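PDB 7BOB: endo-beta-mannanase, which probably hydrolyses beta-1,4-linked mannosides from the chain end, as an exo-acting mannosidase of glycosyl hydrolase family 5. Local coordinates for residues E39-A50 against R83-L93; L315-P323 against E335-I343. All blocks are in the same frame, centred on the assembly; numbering follows the deposited sequence.

Interaction 1. Residues E39-A50 against R83-L93; sequences EDEIFSDLDLMA and RLLDACGERGL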
loop_
_atom_site.group_PDB
_atom_site.type_symbol
_atom_site.label_atom_id
_atom_site.label_comp_id
_atom_site.label_asym_id
_atom_site.label_seq_id
_atom_site.Cartn_x
_atom_site.Cartn_y
_atom_site.Cartn_z
ATOM N N GLU A 39 42.511 -6.513 -22.210
ATOM C CA GLU A 39 42.660 -5.440 -23.188
ATOM C C GLU A 39 42.617 -5.956 -24.620
ATOM O O GLU A 39 42.000 -5.321 -25.484
ATOM C CB GLU A 39 43.934 -4.657 -22.938
ATOM C CG GLU A 39 43.977 -3.371 -23.755
ATOM C CD GLU A 39 45.216 -2.534 -23.478
ATOM O OE1 GLU A 39 45.204 -1.749 -22.505
ATOM O OE2 GLU A 39 46.197 -2.655 -24.243
ATOM N N ASP A 40 43.240 -7.104 -24.908
ATOM C CA ASP A 40 43.139 -7.631 -26.271
ATOM C C ASP A 40 41.687 -7.917 -26.623
ATOM O O ASP A 40 41.234 -7.602 -27.732
ATOM C CB ASP A 40 43.975 -8.897 -26.433
ATOM C CG ASP A 40 45.471 -8.610 -26.488
ATOM O OD1 ASP A 40 45.862 -7.414 -26.560
ATOM O OD2 ASP A 40 46.253 -9.590 -26.455
ATOM N N GLU A 41 40.938 -8.503 -25.680
ATOM C CA GLU A 41 39.521 -8.767 -25.904
ATOM C C GLU A 41 38.769 -7.473 -26.204
ATOM O O GLU A 41 38.023 -7.395 -27.183
ATOM C CB GLU A 41 38.933 -9.488 -24.689
ATOM C CG GLU A 41 37.413 -9.741 -24.769
ATOM C CD GLU A 41 36.874 -10.541 -23.579
ATOM O OE1 GLU A 41 37.656 -10.808 -22.631
ATOM O OE2 GLU A 41 35.665 -10.902 -23.602
ATOM N N ILE A 42 38.978 -6.435 -25.385
ATOM C CA ILE A 42 38.297 -5.153 -25.598
ATOM C C ILE A 42 38.603 -4.594 -26.991
ATOM O O ILE A 42 37.695 -4.241 -27.760
ATOM C CB ILE A 42 38.696 -4.158 -24.495
ATOM C CG1 ILE A 42 38.199 -4.636 -23.124
ATOM C CG2 ILE A 42 38.192 -2.767 -24.812
ATOM C CD1 ILE A 42 38.877 -3.943 -21.919
ATOM N N PHE A 43 39.894 -4.514 -27.342
ATOM C CA PHE A 43 40.274 -3.897 -28.610
ATOM C C PHE A 43 39.781 -4.734 -29.785
ATOM O O PHE A 43 39.377 -4.195 -30.825
ATOM C CB PHE A 43 41.799 -3.700 -28.661
ATOM C CG PHE A 43 42.327 -2.635 -27.705
ATOM C CD1 PHE A 43 41.483 -2.013 -26.772
ATOM C CD2 PHE A 43 43.673 -2.250 -27.748
ATOM C CE1 PHE A 43 41.970 -1.039 -25.885
ATOM C CE2 PHE A 43 44.183 -1.279 -26.857
ATOM C CZ PHE A 43 43.327 -0.667 -25.925
ATOM N N SER A 44 39.780 -6.059 -29.631
ATOM C CA SER A 44 39.192 -6.894 -30.664
ATOM C C SER A 44 37.694 -6.626 -30.795
ATOM O O SER A 44 37.151 -6.665 -31.910
ATOM C CB SER A 44 39.466 -8.367 -30.363
ATOM O OG SER A 44 38.649 -9.196 -31.166
ATOM N N ASP A 45 37.020 -6.303 -29.679
ATOM C CA ASP A 45 35.595 -5.959 -29.759
ATOM C C ASP A 45 35.393 -4.595 -30.415
ATOM O O ASP A 45 34.429 -4.396 -31.164
ATOM C CB ASP A 45 34.955 -5.976 -28.358
ATOM C CG ASP A 45 34.686 -7.382 -27.846
ATOM O OD1 ASP A 45 34.563 -8.330 -28.658
ATOM O OD2 ASP A 45 34.609 -7.543 -26.611
ATOM N N LEU A 46 36.267 -3.630 -30.119
ATOM C CA LEU A 46 36.148 -2.339 -30.780
ATOM C C LEU A 46 36.362 -2.485 -32.283
ATOM O O LEU A 46 35.631 -1.880 -33.077
ATOM C CB LEU A 46 37.129 -1.341 -30.179
ATOM C CG LEU A 46 36.971 -0.995 -28.703
ATOM C CD1 LEU A 46 38.110 -0.070 -28.329
ATOM C CD2 LEU A 46 35.671 -0.293 -28.473
ATOM N N ASP A 47 37.327 -3.321 -32.691
ATOM C CA ASP A 47 37.503 -3.626 -34.114
ATOM C C ASP A 47 36.221 -4.192 -34.705
ATOM O O ASP A 47 35.784 -3.788 -35.787
ATOM C CB ASP A 47 38.641 -4.627 -34.320
ATOM C CG ASP A 47 40.018 -3.996 -34.210
ATOM O OD1 ASP A 47 40.135 -2.756 -34.315
ATOM O OD2 ASP A 47 40.986 -4.758 -34.005
ATOM N N LEU A 48 35.587 -5.131 -33.995
ATOM C CA LEU A 48 34.359 -5.716 -34.520
ATOM C C LEU A 48 33.280 -4.653 -34.680
ATOM O O LEU A 48 32.548 -4.643 -35.679
ATOM C CB LEU A 48 33.891 -6.854 -33.619
ATOM C CG LEU A 48 32.694 -7.591 -34.218
ATOM C CD1 LEU A 48 32.947 -8.008 -35.681
ATOM C CD2 LEU A 48 32.334 -8.786 -33.333
ATOM N N MET A 49 33.188 -3.725 -33.725
ATOM C CA MET A 49 32.204 -2.650 -33.839
ATOM C C MET A 49 32.477 -1.811 -35.076
ATOM O O MET A 49 31.585 -1.597 -35.901
ATOM C CB MET A 49 32.219 -1.765 -32.590
ATOM C CG MET A 49 31.813 -2.456 -31.273
ATOM S SD MET A 49 32.126 -1.314 -29.925
ATOM C CE MET A 49 31.532 -2.246 -28.497
ATOM N N ALA A 50 33.723 -1.341 -35.229
ATOM C CA ALA A 50 34.071 -0.521 -36.386
ATOM C C ALA A 50 33.741 -1.239 -37.684
ATOM O O ALA A 50 33.168 -0.640 -38.600
ATOM C CB ALA A 50 35.546 -0.134 -36.330
ATOM N N ARG A 83 43.478 4.591 -22.126
ATOM C CA ARG A 83 43.778 3.623 -23.183
ATOM C C ARG A 83 42.525 3.289 -23.991
ATOM O O ARG A 83 42.591 3.149 -25.217
ATOM C CB ARG A 83 44.414 2.361 -22.582
ATOM C CG ARG A 83 45.792 2.623 -21.852
ATOM C CD ARG A 83 46.574 1.335 -21.522
ATOM N NE ARG A 83 46.922 0.648 -22.762
ATOM C CZ ARG A 83 48.017 -0.090 -22.956
ATOM N NH1 ARG A 83 48.905 -0.262 -21.976
ATOM N NH2 ARG A 83 48.220 -0.660 -24.144
ATOM N N LEU A 84 41.364 3.184 -23.318
ATOM C CA LEU A 84 40.112 2.932 -24.024
ATOM C C LEU A 84 39.749 4.101 -24.928
ATOM O O LEU A 84 39.455 3.901 -26.107
ATOM C CB LEU A 84 38.980 2.650 -23.025
ATOM C CG LEU A 84 37.621 2.174 -23.535
ATOM C CD1 LEU A 84 37.761 0.944 -24.410
ATOM C CD2 LEU A 84 36.702 1.871 -22.333
ATOM N N LEU A 85 39.747 5.330 -24.389
ATOM C CA LEU A 85 39.406 6.502 -25.193
ATOM C C LEU A 85 40.266 6.572 -26.437
ATOM O O LEU A 85 39.770 6.829 -27.547
ATOM C CB LEU A 85 39.586 7.773 -24.370
ATOM C CG LEU A 85 38.634 7.886 -23.179
ATOM C CD1 LEU A 85 39.085 8.964 -22.204
ATOM C CD2 LEU A 85 37.202 8.159 -23.693
ATOM N N ASP A 86 41.562 6.311 -26.264
ATOM C CA ASP A 86 42.502 6.300 -27.378
ATOM C C ASP A 86 42.154 5.213 -28.388
ATOM O O ASP A 86 42.054 5.471 -29.592
ATOM C CB ASP A 86 43.902 6.094 -26.808
ATOM C CG ASP A 86 44.973 6.592 -27.711
ATOM O OD1 ASP A 86 45.229 7.818 -27.693
ATOM O OD2 ASP A 86 45.563 5.747 -28.421
ATOM N N ALA A 87 41.924 3.990 -27.906
ATOM C CA ALA A 87 41.646 2.889 -28.821
ATOM C C ALA A 87 40.354 3.107 -29.613
ATOM O O ALA A 87 40.283 2.697 -30.780
ATOM C CB ALA A 87 41.586 1.583 -28.039
ATOM N N CYS A 88 39.315 3.720 -29.003
ATOM C CA CYS A 88 38.089 4.021 -29.751
ATOM C C CYS A 88 38.328 5.081 -30.815
ATOM O O CYS A 88 37.802 4.974 -31.928
ATOM C CB CYS A 88 36.959 4.510 -28.844
ATOM S SG CYS A 88 36.435 3.390 -27.538
ATOM N N GLY A 89 39.052 6.138 -30.454
ATOM C CA GLY A 89 39.397 7.155 -31.427
ATOM C C GLY A 89 40.064 6.595 -32.668
ATOM O O GLY A 89 39.638 6.868 -33.792
ATOM N N GLU A 90 41.092 5.770 -32.480
ATOM C CA GLU A 90 41.805 5.220 -33.632
ATOM C C GLU A 90 40.963 4.265 -34.455
ATOM O O GLU A 90 41.418 3.830 -35.521
ATOM C CB GLU A 90 43.071 4.468 -33.208
ATOM C CG GLU A 90 43.911 5.154 -32.171
ATOM C CD GLU A 90 45.265 4.464 -32.002
ATOM O OE1 GLU A 90 45.371 3.288 -32.450
ATOM O OE2 GLU A 90 46.214 5.097 -31.438
ATOM N N ARG A 91 39.782 3.882 -33.981
ATOM C CA ARG A 91 38.944 2.967 -34.741
ATOM C C ARG A 91 37.657 3.621 -35.200
ATOM O O ARG A 91 36.736 2.912 -35.620
ATOM C CB ARG A 91 38.644 1.712 -33.925
ATOM C CG ARG A 91 39.875 0.886 -33.724
ATOM C CD ARG A 91 39.816 -0.041 -32.505
ATOM N NE ARG A 91 40.998 -0.874 -32.619
ATOM C CZ ARG A 91 42.198 -0.542 -32.137
ATOM N NH1 ARG A 91 42.356 0.570 -31.426
ATOM N NH2 ARG A 91 43.237 -1.336 -32.366
ATOM N N GLY A 92 37.570 4.948 -35.137
ATOM C CA GLY A 92 36.394 5.637 -35.638
ATOM C C GLY A 92 35.173 5.520 -34.749
ATOM O O GLY A 92 34.048 5.713 -35.220
ATOM N N LEU A 93 35.353 5.190 -33.477
ATOM C CA LEU A 93 34.248 5.068 -32.533
ATOM C C LEU A 93 34.318 6.248 -31.572
ATOM O O LEU A 93 35.351 6.460 -30.920
ATOM C CB LEU A 93 34.325 3.738 -31.785
ATOM C CG LEU A 93 34.329 2.509 -32.695
ATOM C CD1 LEU A 93 34.681 1.276 -31.885
ATOM C CD2 LEU A 93 32.982 2.344 -33.400
#
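Phe43 lays one face of its ring over the methyl group of Ala87, whose CB sits 3.7 Å from the ring centroid in a CH-pi contact, while CG of Glu39 covers the opposite face. With CG set beside the backbone N (chi1 -70°), the ring leans across to the second helix although its CB does not point there. Further along, Leu46 spreads its two methyls: CD1 meets the methyl of Ala87, and CD2 lies 3.9 Å from both Cys88 SG and Leu93 CD1. These residues join two neighbouring outer helices of the TIM barrel of family 5, packed at -30° with axes 10.2 Å apart; Met49, Leu84 and Cys88 also rest on strand 56-62 beneath them. The helix of Arg83 ends in a Schellman motif with Gly92, at positive phi, as its C-prime residue, after which Leu93 folds back against Leu46 and Met49. Salt bridges flank the apolar seam. Glu39 OE2 lies over the guanidinium face of Arg83, 2.8 Å from NH2. Arg91 instead works edge-on: NE reaches Asp47 OD1 at 2.7 Å, in the guanidinium plane but above the carboxylate plane, and NH1 gives a straighter bond (167°) to Ala87 O. A leucine in place of Arg91 would probably leave Asp47 without its charge partner and Ala87 O without this donor. Beside it, Ala50 CB abuts Arg91 O at 3.3 Å.

Interaction 2. Residues L315-P323 against E335-I343; sequences LWWCFKDIP and ESELGLVDI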
loop_
_atom_site.group_PDB
_atom_site.type_symbol
_atom_site.label_atom_id
_atom_site.label_comp_id
_atom_site.label_asym_id
_atom_site.label_seq_id
_atom_site.Cartn_x
_atom_site.Cartn_y
_atom_site.Cartn_z
ATOM N N LEU A 315 21.542 2.954 -30.079
ATOM C CA LEU A 315 22.571 2.160 -29.417
ATOM C C LEU A 315 21.939 0.896 -28.854
ATOM O O LEU A 315 21.044 0.967 -28.005
ATOM C CB LEU A 315 23.263 2.954 -28.301
ATOM C CG LEU A 315 23.913 4.275 -28.719
ATOM C CD1 LEU A 315 24.525 4.959 -27.514
ATOM C CD2 LEU A 315 24.961 4.018 -29.787
ATOM N N TRP A 316 22.410 -0.247 -29.325
ATOM C CA TRP A 316 21.868 -1.528 -28.921
ATOM C C TRP A 316 22.363 -1.929 -27.529
ATOM O O TRP A 316 23.469 -1.569 -27.113
ATOM C CB TRP A 316 22.261 -2.569 -29.962
ATOM C CG TRP A 316 22.073 -3.971 -29.546
ATOM C CD1 TRP A 316 22.969 -4.762 -28.885
ATOM C CD2 TRP A 316 20.925 -4.778 -29.792
ATOM N NE1 TRP A 316 22.448 -6.016 -28.709
ATOM C CE2 TRP A 316 21.188 -6.050 -29.252
ATOM C CE3 TRP A 316 19.704 -4.552 -30.433
ATOM C CZ2 TRP A 316 20.259 -7.092 -29.306
ATOM C CZ3 TRP A 316 18.785 -5.589 -30.495
ATOM C CH2 TRP A 316 19.073 -6.845 -29.944
ATOM N N TRP A 317 21.528 -2.684 -26.805
ATOM C CA TRP A 317 21.918 -3.324 -25.546
ATOM C C TRP A 317 21.870 -4.838 -25.716
ATOM O O TRP A 317 20.802 -5.390 -25.965
ATOM C CB TRP A 317 21.004 -2.930 -24.362
ATOM C CG TRP A 317 21.659 -3.437 -23.112
ATOM C CD1 TRP A 317 21.719 -4.739 -22.681
ATOM C CD2 TRP A 317 22.467 -2.676 -22.208
ATOM N NE1 TRP A 317 22.506 -4.826 -21.545
ATOM C CE2 TRP A 317 22.972 -3.575 -21.233
ATOM C CE3 TRP A 317 22.789 -1.319 -22.107
ATOM C CZ2 TRP A 317 23.802 -3.161 -20.190
ATOM C CZ3 TRP A 317 23.628 -0.906 -21.059
ATOM C CH2 TRP A 317 24.120 -1.825 -20.125
ATOM N N CYS A 318 23.000 -5.520 -25.539
ATOM C CA CYS A 318 24.333 -4.935 -25.423
ATOM C C CYS A 318 25.224 -5.688 -26.447
ATOM O O CYS A 318 24.739 -6.580 -27.166
ATOM C CB CYS A 318 24.861 -5.060 -23.984
ATOM S SG CYS A 318 25.036 -6.787 -23.486
ATOM N N PHE A 319 26.512 -5.347 -26.534
ATOM C CA PHE A 319 27.278 -5.778 -27.701
ATOM C C PHE A 319 27.478 -7.289 -27.721
ATOM O O PHE A 319 27.243 -7.935 -28.746
ATOM C CB PHE A 319 28.623 -5.065 -27.761
ATOM C CG PHE A 319 29.389 -5.334 -29.042
ATOM C CD1 PHE A 319 28.786 -5.134 -30.287
ATOM C CD2 PHE A 319 30.687 -5.811 -29.004
ATOM C CE1 PHE A 319 29.484 -5.395 -31.480
ATOM C CE2 PHE A 319 31.405 -6.068 -30.176
ATOM C CZ PHE A 319 30.798 -5.860 -31.426
ATOM N N LYS A 320 27.916 -7.866 -26.601
ATOM C CA LYS A 320 28.304 -9.269 -26.508
ATOM C C LYS A 320 27.388 -10.012 -25.549
ATOM O O LYS A 320 26.835 -9.421 -24.616
ATOM C CB LYS A 320 29.743 -9.426 -25.987
ATOM C CG LYS A 320 30.841 -8.956 -26.961
ATOM C CD LYS A 320 30.922 -9.853 -28.182
ATOM C CE LYS A 320 31.869 -11.023 -27.966
ATOM N NZ LYS A 320 33.279 -10.648 -28.243
ATOM N N ASP A 321 27.255 -11.320 -25.766
ATOM C CA ASP A 321 26.814 -12.184 -24.682
ATOM C C ASP A 321 27.855 -12.128 -23.559
ATOM O O ASP A 321 29.055 -11.941 -23.803
ATOM C CB ASP A 321 26.621 -13.625 -25.165
ATOM C CG ASP A 321 25.451 -13.781 -26.157
ATOM O OD1 ASP A 321 24.496 -12.973 -26.136
ATOM O OD2 ASP A 321 25.509 -14.722 -26.980
ATOM N N ILE A 322 27.395 -12.264 -22.320
ATOM C CA ILE A 322 28.271 -12.112 -21.158
ATOM C C ILE A 322 28.131 -13.360 -20.295
ATOM O O ILE A 322 27.220 -13.430 -19.462
ATOM C CB ILE A 322 27.918 -10.841 -20.374
ATOM C CG1 ILE A 322 28.065 -9.610 -21.276
ATOM C CG2 ILE A 322 28.742 -10.733 -19.061
ATOM C CD1 ILE A 322 27.474 -8.360 -20.683
ATOM N N PRO A 323 28.948 -14.391 -20.503
ATOM C CA PRO A 323 28.845 -15.603 -19.686
ATOM C C PRO A 323 29.584 -15.525 -18.358
ATOM O O PRO A 323 29.657 -16.537 -17.652
ATOM C CB PRO A 323 29.471 -16.677 -20.589
ATOM C CG PRO A 323 30.422 -15.929 -21.448
ATOM C CD PRO A 323 29.775 -14.599 -21.708
ATOM N N GLU A 335 20.376 -11.480 -18.463
ATOM C CA GLU A 335 21.374 -10.474 -18.800
ATOM C C GLU A 335 22.593 -11.089 -19.480
ATOM O O GLU A 335 23.364 -10.359 -20.110
ATOM C CB GLU A 335 21.812 -9.695 -17.549
ATOM C CG GLU A 335 20.718 -8.859 -16.892
ATOM C CD GLU A 335 20.545 -7.449 -17.484
ATOM O OE1 GLU A 335 21.286 -7.042 -18.435
ATOM O OE2 GLU A 335 19.656 -6.734 -16.957
ATOM N N SER A 336 22.776 -12.411 -19.384
ATOM C CA SER A 336 23.944 -13.058 -19.965
ATOM C C SER A 336 23.831 -13.277 -21.467
ATOM O O SER A 336 24.815 -13.719 -22.080
ATOM C CB SER A 336 24.202 -14.411 -19.287
ATOM O OG SER A 336 23.327 -15.411 -19.792
ATOM N N GLU A 337 22.675 -12.994 -22.071
ATOM C CA GLU A 337 22.409 -13.364 -23.466
ATOM C C GLU A 337 21.703 -12.228 -24.204
ATOM O O GLU A 337 20.715 -12.427 -24.912
ATOM C CB GLU A 337 21.587 -14.651 -23.542
ATOM C CG GLU A 337 21.757 -15.368 -24.880
ATOM C CD GLU A 337 20.936 -16.643 -24.991
ATOM O OE1 GLU A 337 20.714 -17.306 -23.958
ATOM O OE2 GLU A 337 20.521 -16.985 -26.122
ATOM N N LEU A 338 22.209 -11.011 -24.041
ATOM C CA LEU A 338 21.669 -9.850 -24.732
ATOM C C LEU A 338 22.564 -9.387 -25.883
ATOM O O LEU A 338 22.321 -8.316 -26.457
ATOM C CB LEU A 338 21.460 -8.721 -23.728
ATOM C CG LEU A 338 20.580 -9.166 -22.538
ATOM C CD1 LEU A 338 20.382 -8.034 -21.557
ATOM C CD2 LEU A 338 19.217 -9.696 -23.050
ATOM N N GLY A 339 23.610 -10.146 -26.207
ATOM C CA GLY A 339 24.575 -9.677 -27.191
ATOM C C GLY A 339 23.949 -9.499 -28.568
ATOM O O GLY A 339 23.061 -10.254 -28.979
ATOM N N LEU A 340 24.393 -8.457 -29.269
ATOM C CA LEU A 340 24.179 -8.401 -30.704
ATOM C C LEU A 340 24.980 -9.484 -31.409
ATOM O O LEU A 340 24.589 -9.950 -32.491
ATOM C CB LEU A 340 24.556 -7.017 -31.237
ATOM C CG LEU A 340 24.646 -6.881 -32.764
ATOM C CD1 LEU A 340 23.239 -6.789 -33.413
ATOM C CD2 LEU A 340 25.533 -5.705 -33.160
ATOM N N VAL A 341 26.039 -9.949 -30.761
ATOM C CA VAL A 341 27.074 -10.763 -31.365
ATOM C C VAL A 341 27.350 -11.968 -30.468
ATOM O O VAL A 341 27.371 -11.847 -29.238
ATOM C CB VAL A 341 28.330 -9.893 -31.566
ATOM C CG1 VAL A 341 29.563 -10.725 -31.602
ATOM C CG2 VAL A 341 28.174 -9.009 -32.813
ATOM N N ASP A 342 27.582 -13.103 -31.072
ATOM C CA ASP A 342 27.887 -14.294 -30.337
ATOM C C ASP A 342 29.361 -14.385 -30.000
ATOM O O ASP A 342 30.138 -13.502 -30.276
ATOM C CB ASP A 342 27.443 -15.546 -31.083
ATOM C CG ASP A 342 28.208 -15.787 -32.319
ATOM O OD1 ASP A 342 29.125 -15.039 -32.598
ATOM O OD2 ASP A 342 27.904 -16.729 -33.039
ATOM N N ILE A 343 29.735 -15.532 -29.468
ATOM C CA ILE A 343 31.079 -15.840 -29.044
ATOM C C ILE A 343 32.124 -15.815 -30.113
ATOM O O ILE A 343 33.266 -15.589 -29.824
ATOM C CB ILE A 343 31.131 -17.239 -28.471
ATOM C CG1 ILE A 343 30.745 -18.236 -29.562
ATOM C CG2 ILE A 343 30.235 -17.320 -27.242
ATOM C CD1 ILE A 343 31.920 -18.915 -30.210
HETATM O O HOH W 1 23.624 -7.369 -19.790
HETATM O O HOH W 2 24.513 -10.271 -22.569
#
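Trp316 carries CG anti to the backbone N (chi1 166°), a setting that swings the indole over the loop 335-343 and brings its five-membered ring to Leu340 CB, 3.8 Å from the centroid; the similar chi1 of Leu340 (169°) sends CD2 toward the Phe319 ring. The indole NE1 makes a weak bond to Leu338 O near the ring plane and another, also weak, to Cys318 O. Leu338 O takes a firmer bond from Cys318 N at 3.0 Å, from above the carbonyl plane, while Leu340 N returns one to Cys318 O at 2.8 Å, almost in line with the C=O. The chain reaches this point through a cis peptide between Trp317 and Cys318, the non-prolyl cis bond that follows the last barrel strand in many family 5 enzymes. Gly339 fits against Lys320 and Asp321 so closely that a side chain would collide with their backbone; its CA lies 3.1 Å from Cys318 O. Asp321 OD1 accepts from Gly339 N at 3.0 Å on the anti side and also meets Lys348. Water 1 links Trp317 NE1 to Glu335, and water 2 spans Lys320 O, Glu335 O and Leu338 N. Ser336 O, bonded to Ile322 N, belongs to a corner that touches Ala481 of the second subunit. Many backbone amides and carbonyls here thus pair mutually or with waters, with a single beta bridge, Lys320 with Val341, and Lys348 probably steadies the negative charge of Asp321.

Overall arrangement
Interactions 1 and 2 illustrate how a barrel's outer layer and its end loops can be tied together through a single helix. Their centres lie about 17 Å apart, on the same side of the chain's centre, and they follow one another in sequence. Helix 39-51 serves both: one flank packs on 83-93, while another meets 315-323, where Asp45 OD1 forms a 2.7 Å salt bridge with Lys320 NZ. Phe319 adds apolar packing, its CZ lying 3.6 Å from Met49 CG. The region 315-323 prolongs the last barrel strand beyond its C-terminal end, the end at which family 5 enzymes carry their active site, so interaction 2 is probably the nearer of the two to the catalytic pocket.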